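Local coordinates for ileal Bile Acid-Binding Protein (PDB 3ELZ), which binds cholic acid and, as a cytoplasmic member of the fatty-acid-binding protein family, probably carries bile acids through the cell, at residues N7-T12 / K39-I44; N47-T52 / F67-E72; P99-T104 / E114-S119. All coordinates share one frame; numbering follows the deposited sequence.

Interaction 1 (N7-T12 / K39-I44)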
loop_
_atom_site.group_PDB
_atom_site.type_symbol
_atom_site.label_atom_id
_atom_site.label_comp_id
_atom_site.label_asym_id
_atom_site.label_seq_id
_atom_site.Cartn_x
_atom_site.Cartn_y
_atom_site.Cartn_z
ATOM N N ASN A 7 -14.124 -2.550 1.677
ATOM C CA ASN A 7 -14.565 -2.158 3.020
ATOM C C ASN A 7 -14.265 -3.190 4.114
ATOM O O ASN A 7 -14.478 -4.388 3.931
ATOM C CB ASN A 7 -16.065 -1.829 2.989
ATOM C CG ASN A 7 -16.453 -0.749 3.982
ATOM O OD1 ASN A 7 -16.740 -1.026 5.153
ATOM N ND2 ASN A 7 -16.492 0.494 3.512
ATOM N N GLY A 8 -13.770 -2.715 5.254
ATOM C CA GLY A 8 -13.494 -3.591 6.389
ATOM C C GLY A 8 -12.061 -3.551 6.893
ATOM O O GLY A 8 -11.277 -2.672 6.528
ATOM N N LYS A 9 -11.728 -4.527 7.729
ATOM C CA LYS A 9 -10.445 -4.592 8.414
ATOM C C LYS A 9 -9.630 -5.761 7.855
ATOM O O LYS A 9 -10.131 -6.885 7.759
ATOM C CB LYS A 9 -10.691 -4.739 9.922
ATOM C CG LYS A 9 -9.476 -4.565 10.823
ATOM C CD LYS A 9 -9.850 -4.851 12.285
ATOM C CE LYS A 9 -8.639 -5.246 13.131
ATOM N NZ LYS A 9 -8.998 -5.442 14.573
ATOM N N TRP A 10 -8.382 -5.483 7.479
ATOM C CA TRP A 10 -7.504 -6.466 6.825
ATOM C C TRP A 10 -6.173 -6.611 7.564
ATOM O O TRP A 10 -5.693 -5.652 8.162
ATOM C CB TRP A 10 -7.232 -6.059 5.381
ATOM C CG TRP A 10 -8.461 -5.809 4.567
ATOM C CD1 TRP A 10 -9.196 -4.654 4.521
ATOM C CD2 TRP A 10 -9.093 -6.725 3.665
ATOM N NE1 TRP A 10 -10.251 -4.800 3.653
ATOM C CE2 TRP A 10 -10.211 -6.060 3.112
ATOM C CE3 TRP A 10 -8.830 -8.048 3.276
ATOM C CZ2 TRP A 10 -11.065 -6.672 2.185
ATOM C CZ3 TRP A 10 -9.677 -8.656 2.355
ATOM C CH2 TRP A 10 -10.778 -7.968 1.819
ATOM N N GLU A 11 -5.580 -7.803 7.514
ATOM C CA GLU A 11 -4.316 -8.066 8.213
ATOM C C GLU A 11 -3.310 -8.792 7.319
ATOM O O GLU A 11 -3.659 -9.769 6.658
ATOM C CB GLU A 11 -4.564 -8.866 9.499
ATOM C CG GLU A 11 -3.318 -9.046 10.371
ATOM C CD GLU A 11 -3.603 -9.761 11.685
ATOM O OE1 GLU A 11 -4.112 -10.902 11.655
ATOM O OE2 GLU A 11 -3.305 -9.180 12.752
ATOM N N THR A 12 -2.066 -8.317 7.307
ATOM C CA THR A 12 -1.022 -8.915 6.471
ATOM C C THR A 12 -0.847 -10.404 6.805
ATOM O O THR A 12 -0.786 -10.786 7.979
ATOM C CB THR A 12 0.340 -8.164 6.595
ATOM O OG1 THR A 12 0.171 -6.791 6.226
ATOM C CG2 THR A 12 1.402 -8.776 5.663
ATOM N N LYS A 39 3.268 -7.517 10.871
ATOM C CA LYS A 39 1.925 -7.700 10.302
ATOM C C LYS A 39 1.055 -6.440 10.398
ATOM O O LYS A 39 0.538 -6.107 11.460
ATOM C CB LYS A 39 1.219 -8.887 10.977
ATOM C CG LYS A 39 1.299 -10.243 10.240
ATOM C CD LYS A 39 2.574 -10.429 9.405
ATOM C CE LYS A 39 2.688 -11.847 8.833
ATOM N NZ LYS A 39 3.207 -12.809 9.850
ATOM N N LEU A 40 0.896 -5.754 9.273
ATOM C CA LEU A 40 0.118 -4.519 9.205
ATOM C C LEU A 40 -1.393 -4.772 9.217
ATOM O O LEU A 40 -1.886 -5.677 8.544
ATOM C CB LEU A 40 0.507 -3.736 7.940
ATOM C CG LEU A 40 -0.284 -2.465 7.595
ATOM C CD1 LEU A 40 0.051 -1.312 8.536
ATOM C CD2 LEU A 40 -0.031 -2.069 6.158
ATOM N N VAL A 41 -2.122 -3.958 9.973
ATOM C CA VAL A 41 -3.589 -3.955 9.919
ATOM C C VAL A 41 -4.054 -2.734 9.118
ATOM O O VAL A 41 -3.661 -1.605 9.414
ATOM C CB VAL A 41 -4.229 -4.007 11.347
ATOM C CG1 VAL A 41 -5.744 -3.823 11.298
ATOM C CG2 VAL A 41 -3.883 -5.323 12.035
ATOM N N THR A 42 -4.864 -2.987 8.088
ATOM C CA THR A 42 -5.425 -1.952 7.215
ATOM C C THR A 42 -6.940 -1.857 7.435
ATOM O O THR A 42 -7.622 -2.876 7.458
ATOM C CB THR A 42 -5.184 -2.275 5.715
ATOM O OG1 THR A 42 -3.794 -2.537 5.481
ATOM C CG2 THR A 42 -5.643 -1.120 4.827
ATOM N N GLU A 43 -7.449 -0.632 7.587
ATOM C CA GLU A 43 -8.877 -0.376 7.790
ATOM C C GLU A 43 -9.424 0.560 6.701
ATOM O O GLU A 43 -8.993 1.707 6.586
ATOM C CB GLU A 43 -9.102 0.219 9.182
ATOM C CG GLU A 43 -10.550 0.358 9.586
ATOM C CD GLU A 43 -10.716 0.867 11.009
ATOM O OE1 GLU A 43 -11.815 1.374 11.327
ATOM O OE2 GLU A 43 -9.760 0.756 11.810
ATOM N N ILE A 44 -10.373 0.069 5.906
ATOM C CA ILE A 44 -10.841 0.810 4.726
ATOM C C ILE A 44 -12.334 1.119 4.790
ATOM O O ILE A 44 -13.137 0.238 5.068
ATOM C CB ILE A 44 -10.527 0.044 3.394
ATOM C CG1 ILE A 44 -9.036 -0.299 3.291
ATOM C CG2 ILE A 44 -11.006 0.838 2.165
ATOM C CD1 ILE A 44 -8.744 -1.507 2.374
#
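With CG of Trp10 anti to its own carbonyl carbon (chi1 -54°) and CG1 of Ile44 set the same way (chi1 -55°), the indole and the isoleucine tip meet on the face they share with Thr42. Ile44 CD1 lies 3.8 Å from Trp10 CD1, while the carbonyl oxygen of Thr42 sits at the ring's edge, in its plane. The indole NE1 is bonded to Phe6 O, which helps hold the ring in this rotation, and Leu112 packs against both side chains.

On the other face Lys9 runs out extended and lays its CE 3.7 Å from Val41 CG1; the other methyl of Val41, CG2, touches the stem and carboxylate of Glu11.

The backbones bond in antiparallel pairs, Gly8 with Ile44 and Trp10 with Thr42. Trp10 N reaches Thr42 O at 2.7 Å, and Thr12 N reaches Leu40 O at 2.9 Å. That last carbonyl also takes a weak bond from Thr12 OG1 at 3.3 Å. Beyond it the bent Lys39 chain brings CG against Thr12 O. Joining strands 8-16 and 41-47 across the two intervening helices, this pairing belongs to the beta-barrel of the calycin superfamily, as in other fatty-acid-binding proteins.

Interaction 2 (N47-T52 / F67-E72). With CHD (cholic acid), chain D.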
loop_
_atom_site.group_PDB
_atom_site.type_symbol
_atom_site.label_atom_id
_atom_site.label_comp_id
_atom_site.label_asym_id
_atom_site.label_seq_id
_atom_site.Cartn_x
_atom_site.Cartn_y
_atom_site.Cartn_z
ATOM N N ASN A 47 -16.803 4.680 0.021
ATOM C CA ASN A 47 -18.118 5.208 -0.332
ATOM C C ASN A 47 -18.120 5.740 -1.767
ATOM O O ASN A 47 -17.881 6.928 -2.002
ATOM C CB ASN A 47 -18.551 6.292 0.663
ATOM C CG ASN A 47 -20.057 6.333 0.874
ATOM O OD1 ASN A 47 -20.535 6.902 1.855
ATOM N ND2 ASN A 47 -20.812 5.730 -0.042
ATOM N N GLY A 48 -18.369 4.840 -2.716
ATOM C CA GLY A 48 -18.406 5.177 -4.137
ATOM C C GLY A 48 -17.027 5.420 -4.721
ATOM O O GLY A 48 -16.326 4.476 -5.099
ATOM N N ASP A 49 -16.648 6.694 -4.806
ATOM C CA ASP A 49 -15.331 7.096 -5.305
ATOM C C ASP A 49 -14.442 7.580 -4.158
ATOM O O ASP A 49 -13.229 7.718 -4.314
ATOM C CB ASP A 49 -15.459 8.183 -6.384
ATOM C CG ASP A 49 -15.618 7.612 -7.805
ATOM O OD1 ASP A 49 -15.803 8.420 -8.743
ATOM O OD2 ASP A 49 -15.549 6.376 -7.997
ATOM N N ASP A 50 -15.055 7.821 -3.004
ATOM C CA ASP A 50 -14.329 8.260 -1.827
ATOM C C ASP A 50 -13.816 7.074 -1.019
ATOM O O ASP A 50 -14.562 6.135 -0.727
ATOM C CB ASP A 50 -15.201 9.175 -0.957
ATOM C CG ASP A 50 -14.467 9.676 0.283
ATOM O OD1 ASP A 50 -14.888 9.319 1.406
ATOM O OD2 ASP A 50 -13.455 10.405 0.138
ATOM N N PHE A 51 -12.533 7.131 -0.671
ATOM C CA PHE A 51 -11.896 6.121 0.174
ATOM C C PHE A 51 -11.238 6.753 1.390
ATOM O O PHE A 51 -10.601 7.798 1.277
ATOM C CB PHE A 51 -10.822 5.359 -0.610
ATOM C CG PHE A 51 -11.370 4.377 -1.604
ATOM C CD1 PHE A 51 -11.794 4.799 -2.866
ATOM C CD2 PHE A 51 -11.441 3.020 -1.291
ATOM C CE1 PHE A 51 -12.295 3.884 -3.797
ATOM C CE2 PHE A 51 -11.943 2.100 -2.216
ATOM C CZ PHE A 51 -12.370 2.539 -3.469
ATOM N N THR A 52 -11.405 6.108 2.541
ATOM C CA THR A 52 -10.612 6.393 3.734
ATOM C C THR A 52 -9.798 5.133 4.031
ATOM O O THR A 52 -10.349 4.036 4.120
ATOM C CB THR A 52 -11.482 6.792 4.941
ATOM O OG1 THR A 52 -12.469 7.745 4.527
ATOM C CG2 THR A 52 -10.623 7.401 6.052
ATOM N N PHE A 67 -8.926 9.931 -0.150
ATOM C CA PHE A 67 -8.872 10.268 -1.558
ATOM C C PHE A 67 -10.153 9.923 -2.303
ATOM O O PHE A 67 -10.930 9.050 -1.893
ATOM C CB PHE A 67 -7.654 9.596 -2.229
ATOM C CG PHE A 67 -7.700 8.089 -2.212
ATOM C CD1 PHE A 67 -7.174 7.373 -1.135
ATOM C CD2 PHE A 67 -8.268 7.388 -3.267
ATOM C CE1 PHE A 67 -7.225 5.974 -1.114
ATOM C CE2 PHE A 67 -8.314 5.987 -3.255
ATOM C CZ PHE A 67 -7.787 5.285 -2.178
ATOM N N ILE A 68 -10.350 10.638 -3.405
ATOM C CA ILE A 68 -11.431 10.409 -4.347
ATOM C C ILE A 68 -10.749 9.975 -5.631
ATOM O O ILE A 68 -9.757 10.575 -6.053
ATOM C CB ILE A 68 -12.298 11.691 -4.562
ATOM C CG1 ILE A 68 -13.099 12.029 -3.302
ATOM C CG2 ILE A 68 -13.275 11.545 -5.743
ATOM C CD1 ILE A 68 -12.322 12.767 -2.250
ATOM N N VAL A 69 -11.263 8.900 -6.213
ATOM C CA VAL A 69 -10.794 8.374 -7.483
ATOM C C VAL A 69 -10.829 9.458 -8.556
ATOM O O VAL A 69 -11.868 10.063 -8.791
ATOM C CB VAL A 69 -11.675 7.174 -7.936
ATOM C CG1 VAL A 69 -11.332 6.748 -9.370
ATOM C CG2 VAL A 69 -11.520 6.011 -6.977
ATOM N N GLY A 70 -9.679 9.700 -9.184
ATOM C CA GLY A 70 -9.588 10.562 -10.358
ATOM C C GLY A 70 -9.429 12.034 -10.055
ATOM O O GLY A 70 -9.388 12.853 -10.959
ATOM N N LYS A 71 -9.349 12.367 -8.776
ATOM C CA LYS A 71 -9.209 13.749 -8.336
ATOM C C LYS A 71 -7.910 13.882 -7.560
ATOM O O LYS A 71 -7.535 12.966 -6.823
ATOM C CB LYS A 71 -10.398 14.157 -7.456
ATOM C CG LYS A 71 -11.770 14.067 -8.146
ATOM C CD LYS A 71 -11.806 14.844 -9.464
ATOM C CE LYS A 71 -13.082 14.568 -10.258
ATOM N NZ LYS A 71 -12.932 14.963 -11.690
ATOM N N GLU A 72 -7.214 15.002 -7.744
ATOM C CA GLU A 72 -6.006 15.286 -6.969
ATOM C C GLU A 72 -6.305 15.252 -5.476
ATOM O O GLU A 72 -7.195 15.967 -4.994
ATOM C CB GLU A 72 -5.417 16.641 -7.357
ATOM C CG GLU A 72 -4.221 17.071 -6.517
ATOM C CD GLU A 72 -3.665 18.417 -6.951
ATOM O OE1 GLU A 72 -4.441 19.392 -7.000
ATOM O OE2 GLU A 72 -2.454 18.496 -7.250
HETATM C C1 CHD D . -3.263 5.014 -3.852
HETATM C C2 CHD D . -2.967 3.672 -4.546
HETATM C C3 CHD D . -3.913 2.574 -4.066
HETATM O O3 CHD D . -3.472 1.348 -4.644
HETATM C C4 CHD D . -3.938 2.449 -2.527
HETATM C C5 CHD D . -4.107 3.819 -1.803
HETATM C C6 CHD D . -4.024 3.612 -0.270
HETATM C C7 CHD D . -2.587 3.551 0.298
HETATM O O7 CHD D . -2.049 2.238 0.134
HETATM C C8 CHD D . -1.629 4.613 -0.297
HETATM C C9 CHD D . -1.719 4.695 -1.849
HETATM C C10 CHD D . -3.170 4.965 -2.326
HETATM C C11 CHD D . -0.680 5.674 -2.490
HETATM C C12 CHD D . 0.753 5.450 -1.974
HETATM O O12 CHD D . 1.277 4.231 -2.505
HETATM C C13 CHD D . 0.812 5.434 -0.434
HETATM C C14 CHD D . -0.174 4.355 0.099
HETATM C C15 CHD D . 0.137 4.325 1.600
HETATM C C16 CHD D . 1.672 4.438 1.619
HETATM C C17 CHD D . 2.086 4.782 0.146
HETATM C C18 CHD D . 0.555 6.862 0.128
HETATM C C19 CHD D . -3.656 6.335 -1.781
HETATM C C20 CHD D . 3.404 5.598 0.080
HETATM C C21 CHD D . 3.853 6.108 -1.308
HETATM C C22 CHD D . 4.523 4.778 0.693
HETATM C C23 CHD D . 5.079 5.660 1.808
HETATM O O25 CHD D . 6.341 4.446 3.313
HETATM C C24 CHD D . 5.192 4.864 3.086
HETATM O O26 CHD D . 4.152 4.700 3.790
#
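Phe51 and Phe67 lie with their ring planes only 8° apart, yet they hardly stack: the centroids are 5.2 Å from each other and the rings have slid until it is the CB of Phe51, rather than its ring, that rests over a face of Phe67. This CH-pi contact places Phe51 CB 3.4 Å from Phe67 CZ, offset toward the rim of the ring. CG of Phe67 stands between its backbone N and carbonyl carbon (chi1 63°), which leans the ring toward the strand of Phe51. Phe51 CE1 in turn meets Val69 CG2, and Leu94 packs against both phenylalanines.

The Phe67 ring also reaches the ligand, its CE1 lying 3.6 Å from C19 of cholic acid. Phe67 thus lines the bile-acid site, with Phe51 packed against it, on the hairpin of strands 50-57 and 61-68 in the fatty-acid-binding protein barrel. Two backbone bonds join Phe51 and Phe67 as an antiparallel hydrogen-bonded pair, the one from Phe51 N to Phe67 O being 2.8 Å long.

At the open end of the hairpin the strands separate into turns, type II' from Asn47 to Asp50 and type II from Ile68 to Lys71. The final bond between them runs from Val69 N to Asp49 O at 3.0 Å, with the donor tilted 28° from the carbonyl plane. On the face away from the phenylalanines, Asp50 crosses Ile68 obliquely and brings OD2 to 3.5 Å from Ile68 CD1. The same oxygen forms a salt bridge with Lys66, whose ammonium also bonds Thr52 OG1 and Phe51 O.

Interaction 3 (P99-T104 / E114-S119). With CHD (cholic acid), chain D; CHD (cholic acid), chain G.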
loop_
_atom_site.group_PDB
_atom_site.type_symbol
_atom_site.label_atom_id
_atom_site.label_comp_id
_atom_site.label_asym_id
_atom_site.label_seq_id
_atom_site.Cartn_x
_atom_site.Cartn_y
_atom_site.Cartn_z
ATOM N N PRO A 99 6.728 8.707 -11.892
ATOM C CA PRO A 99 8.112 8.260 -12.091
ATOM C C PRO A 99 8.622 7.383 -10.946
ATOM O O PRO A 99 8.486 7.751 -9.772
ATOM C CB PRO A 99 8.896 9.579 -12.144
ATOM C CG PRO A 99 7.925 10.552 -12.726
ATOM C CD PRO A 99 6.580 10.154 -12.164
ATOM N N LYS A 100 9.158 6.216 -11.302
ATOM C CA LYS A 100 9.897 5.354 -10.366
ATOM C C LYS A 100 9.039 4.538 -9.393
ATOM O O LYS A 100 9.584 3.887 -8.505
ATOM C CB LYS A 100 10.963 6.164 -9.588
ATOM C CG LYS A 100 12.018 6.847 -10.475
ATOM C CD LYS A 100 12.756 7.992 -9.746
ATOM C CE LYS A 100 11.802 9.161 -9.386
ATOM N NZ LYS A 100 12.473 10.438 -8.975
ATOM N N TYR A 101 7.716 4.557 -9.566
ATOM C CA TYR A 101 6.801 3.951 -8.599
ATOM C C TYR A 101 5.377 3.732 -9.094
ATOM O O TYR A 101 4.751 4.615 -9.693
ATOM C CB TYR A 101 6.761 4.774 -7.319
ATOM C CG TYR A 101 5.905 4.202 -6.201
ATOM C CD1 TYR A 101 4.638 4.728 -5.937
ATOM C CD2 TYR A 101 6.376 3.171 -5.383
ATOM C CE1 TYR A 101 3.851 4.243 -4.905
ATOM C CE2 TYR A 101 5.591 2.670 -4.334
ATOM C CZ TYR A 101 4.330 3.219 -4.107
ATOM O OH TYR A 101 3.542 2.761 -3.084
ATOM N N GLN A 102 4.863 2.545 -8.796
ATOM C CA GLN A 102 3.515 2.174 -9.152
ATOM C C GLN A 102 2.963 1.310 -8.023
ATOM O O GLN A 102 3.649 0.431 -7.515
ATOM C CB GLN A 102 3.538 1.491 -10.529
ATOM C CG GLN A 102 2.588 0.350 -10.779
ATOM C CD GLN A 102 1.303 0.802 -11.402
ATOM O OE1 GLN A 102 0.645 1.706 -10.887
ATOM N NE2 GLN A 102 0.926 0.173 -12.513
ATOM N N GLN A 103 1.749 1.619 -7.578
ATOM C CA GLN A 103 1.069 0.758 -6.633
ATOM C C GLN A 103 -0.327 0.456 -7.116
ATOM O O GLN A 103 -1.078 1.349 -7.504
ATOM C CB GLN A 103 1.045 1.312 -5.199
ATOM C CG GLN A 103 0.638 0.227 -4.156
ATOM C CD GLN A 103 0.440 0.765 -2.736
ATOM O OE1 GLN A 103 0.774 0.093 -1.754
ATOM N NE2 GLN A 103 -0.099 1.971 -2.625
ATOM N N THR A 104 -0.643 -0.830 -7.098
ATOM C CA THR A 104 -1.954 -1.317 -7.420
ATOM C C THR A 104 -2.514 -2.034 -6.194
ATOM O O THR A 104 -1.786 -2.708 -5.477
ATOM C CB THR A 104 -1.888 -2.274 -8.618
ATOM O OG1 THR A 104 -1.614 -1.521 -9.812
ATOM C CG2 THR A 104 -3.190 -2.987 -8.783
ATOM N N GLU A 114 -1.822 -5.985 -2.531
ATOM C CA GLU A 114 -1.110 -4.753 -2.790
ATOM C C GLU A 114 0.192 -5.058 -3.548
ATOM O O GLU A 114 1.121 -5.648 -2.987
ATOM C CB GLU A 114 -0.778 -4.041 -1.467
ATOM C CG GLU A 114 -1.991 -3.567 -0.671
ATOM C CD GLU A 114 -1.669 -3.225 0.789
ATOM O OE1 GLU A 114 -1.673 -2.021 1.141
ATOM O OE2 GLU A 114 -1.417 -4.149 1.588
ATOM N N THR A 115 0.251 -4.646 -4.811
ATOM C CA THR A 115 1.444 -4.834 -5.644
ATOM C C THR A 115 2.130 -3.491 -5.877
ATOM O O THR A 115 1.560 -2.592 -6.523
ATOM C CB THR A 115 1.083 -5.491 -6.998
ATOM O OG1 THR A 115 0.240 -6.624 -6.760
ATOM C CG2 THR A 115 2.325 -5.918 -7.776
ATOM N N SER A 116 3.347 -3.369 -5.345
ATOM C CA SER A 116 4.182 -2.182 -5.523
ATOM C C SER A 116 5.359 -2.452 -6.455
ATOM O O SER A 116 6.016 -3.477 -6.358
ATOM C CB SER A 116 4.716 -1.673 -4.180
ATOM O OG SER A 116 3.650 -1.348 -3.304
ATOM N N THR A 117 5.624 -1.498 -7.339
ATOM C CA THR A 117 6.726 -1.582 -8.268
ATOM C C THR A 117 7.532 -0.289 -8.162
ATOM O O THR A 117 7.009 0.789 -8.413
ATOM C CB THR A 117 6.213 -1.826 -9.709
ATOM O OG1 THR A 117 5.314 -2.936 -9.695
ATOM C CG2 THR A 117 7.352 -2.140 -10.658
ATOM N N ALA A 118 8.791 -0.412 -7.753
ATOM C CA ALA A 118 9.713 0.728 -7.684
ATOM C C ALA A 118 10.904 0.534 -8.616
ATOM O O ALA A 118 11.414 -0.579 -8.759
ATOM C CB ALA A 118 10.189 0.941 -6.264
ATOM N N SER A 119 11.342 1.622 -9.247
ATOM C CA SER A 119 12.500 1.590 -10.142
ATOM C C SER A 119 13.709 2.256 -9.489
ATOM O O SER A 119 13.557 3.152 -8.658
ATOM C CB SER A 119 12.192 2.284 -11.475
ATOM O OG SER A 119 10.848 2.054 -11.893
HETATM C C1 CHD D . -3.263 5.014 -3.852
HETATM C C2 CHD D . -2.967 3.672 -4.546
HETATM C C3 CHD D . -3.913 2.574 -4.066
HETATM O O3 CHD D . -3.472 1.348 -4.644
HETATM C C4 CHD D . -3.938 2.449 -2.527
HETATM C C5 CHD D . -4.107 3.819 -1.803
HETATM C C6 CHD D . -4.024 3.612 -0.270
HETATM C C7 CHD D . -2.587 3.551 0.298
HETATM O O7 CHD D . -2.049 2.238 0.134
HETATM C C8 CHD D . -1.629 4.613 -0.297
HETATM C C9 CHD D . -1.719 4.695 -1.849
HETATM C C10 CHD D . -3.170 4.965 -2.326
HETATM C C11 CHD D . -0.680 5.674 -2.490
HETATM C C12 CHD D . 0.753 5.450 -1.974
HETATM O O12 CHD D . 1.277 4.231 -2.505
HETATM C C13 CHD D . 0.812 5.434 -0.434
HETATM C C14 CHD D . -0.174 4.355 0.099
HETATM C C15 CHD D . 0.137 4.325 1.600
HETATM C C16 CHD D . 1.672 4.438 1.619
HETATM C C17 CHD D . 2.086 4.782 0.146
HETATM C C18 CHD D . 0.555 6.862 0.128
HETATM C C19 CHD D . -3.656 6.335 -1.781
HETATM C C20 CHD D . 3.404 5.598 0.080
HETATM C C21 CHD D . 3.853 6.108 -1.308
HETATM C C22 CHD D . 4.523 4.778 0.693
HETATM C C23 CHD D . 5.079 5.660 1.808
HETATM O O25 CHD D . 6.341 4.446 3.313
HETATM C C24 CHD D . 5.192 4.864 3.086
HETATM O O26 CHD D . 4.152 4.700 3.790
HETATM C C1 CHD G . 8.752 6.058 -4.323
HETATM C C2 CHD G . 10.050 6.172 -5.146
HETATM C C3 CHD G . 11.085 5.145 -4.700
HETATM O O3 CHD G . 12.285 5.365 -5.423
HETATM C C4 CHD G . 11.392 5.327 -3.213
HETATM C C5 CHD G . 10.121 5.212 -2.333
HETATM C C6 CHD G . 10.522 5.388 -0.841
HETATM C C7 CHD G . 10.725 6.864 -0.426
HETATM O O7 CHD G . 11.943 7.375 -1.007
HETATM C C8 CHD G . 9.500 7.733 -0.802
HETATM C C9 CHD G . 9.162 7.598 -2.327
HETATM C C10 CHD G . 8.922 6.124 -2.786
HETATM C C11 CHD G . 8.054 8.591 -2.802
HETATM C C12 CHD G . 8.349 10.036 -2.349
HETATM O O12 CHD G . 9.541 10.491 -3.017
HETATM C C13 CHD G . 8.484 10.128 -0.802
HETATM C C14 CHD G . 9.671 9.230 -0.402
HETATM C C15 CHD G . 9.813 9.545 1.091
HETATM C C16 CHD G . 9.797 11.084 1.061
HETATM C C17 CHD G . 9.052 11.487 -0.250
HETATM C C18 CHD G . 7.157 9.731 -0.114
HETATM C C19 CHD G . 7.615 5.537 -2.186
HETATM C C20 CHD G . 8.066 12.687 -0.014
HETATM C C21 CHD G . 7.326 13.095 -1.302
HETATM C C22 CHD G . 8.748 13.926 0.640
HETATM C C23 CHD G . 7.828 15.177 0.717
HETATM O O25 CHD G . 7.004 16.195 2.735
HETATM C C24 CHD G . 8.008 16.057 1.980
HETATM O O26 CHD G . 9.133 16.592 2.153
HETATM O O HOH W 1 4.566 0.510 -1.558
HETATM O O HOH W 2 -0.059 0.590 0.913
#
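Backbone bonds set the frame for Tyr101 and Gln103 to face Ala118 and Ser116. Gln102 pairs with Thr117 through two bonds, both 2.8 Å between Gln102 N and Thr117 O and between Thr117 N and Gln102 O, and Thr104 pairs likewise with Thr115. Near the strand end, Ser119 N meets Lys100 O from above the carbonyl plane, 52° out of it.

Direct side-chain packing is slight: Gln103 CG passes 3.5 Å from Ser116 OG. Ala118 CB lies against the backbone oxygen of Lys100.

Water does more. One molecule joins Tyr101 OH to Ser116 OG, in the plane of the phenol at its edge. A second donates to Gln103 OE1 and to Glu114 OE1, and is bonded to O7 of a cholic acid as well.

The ligand contacts come from the face that carries Tyr101, Gln103, Ser116 and Ala118. With CG anti to the backbone N (chi1 -177°), the tyrosine sends its hydroxyl to O12 of that cholic acid at 2.8 Å, while C19 of another cholic acid lies 4.1 Å above one face of the ring, toward its rim. Gln103, extended, offers NE2 to O7 in a weak bond of 3.4 Å.

Two hydroxyls of one steroid are thus met by tyrosine, glutamine and ordered water, consistent with a binding site that pairs bile-acid hydroxyls with polar groups while a ring face lies against a second steroid skeleton.

From the N terminus, interaction 1 comes first: it closes a loop of 26 residues, mostly helical, by setting strand 8-16 beside strand 41-47. The chain then runs on into strand 50-57, where interaction 2 closes the following hairpin with strand 61-68; Ile44 of the first contact packs against Phe51 and Thr52 of the second. Interaction 3 closes the later hairpin of strands 101-108 and 111-119. The three follow in series, none enclosing or crossing another, and all belong to one antiparallel sheet. Interactions 1 and 3 lie on opposite sides of the chain's centre, while interactions 2 and 3, about 19 Å apart between centres, touch the same cholic acid.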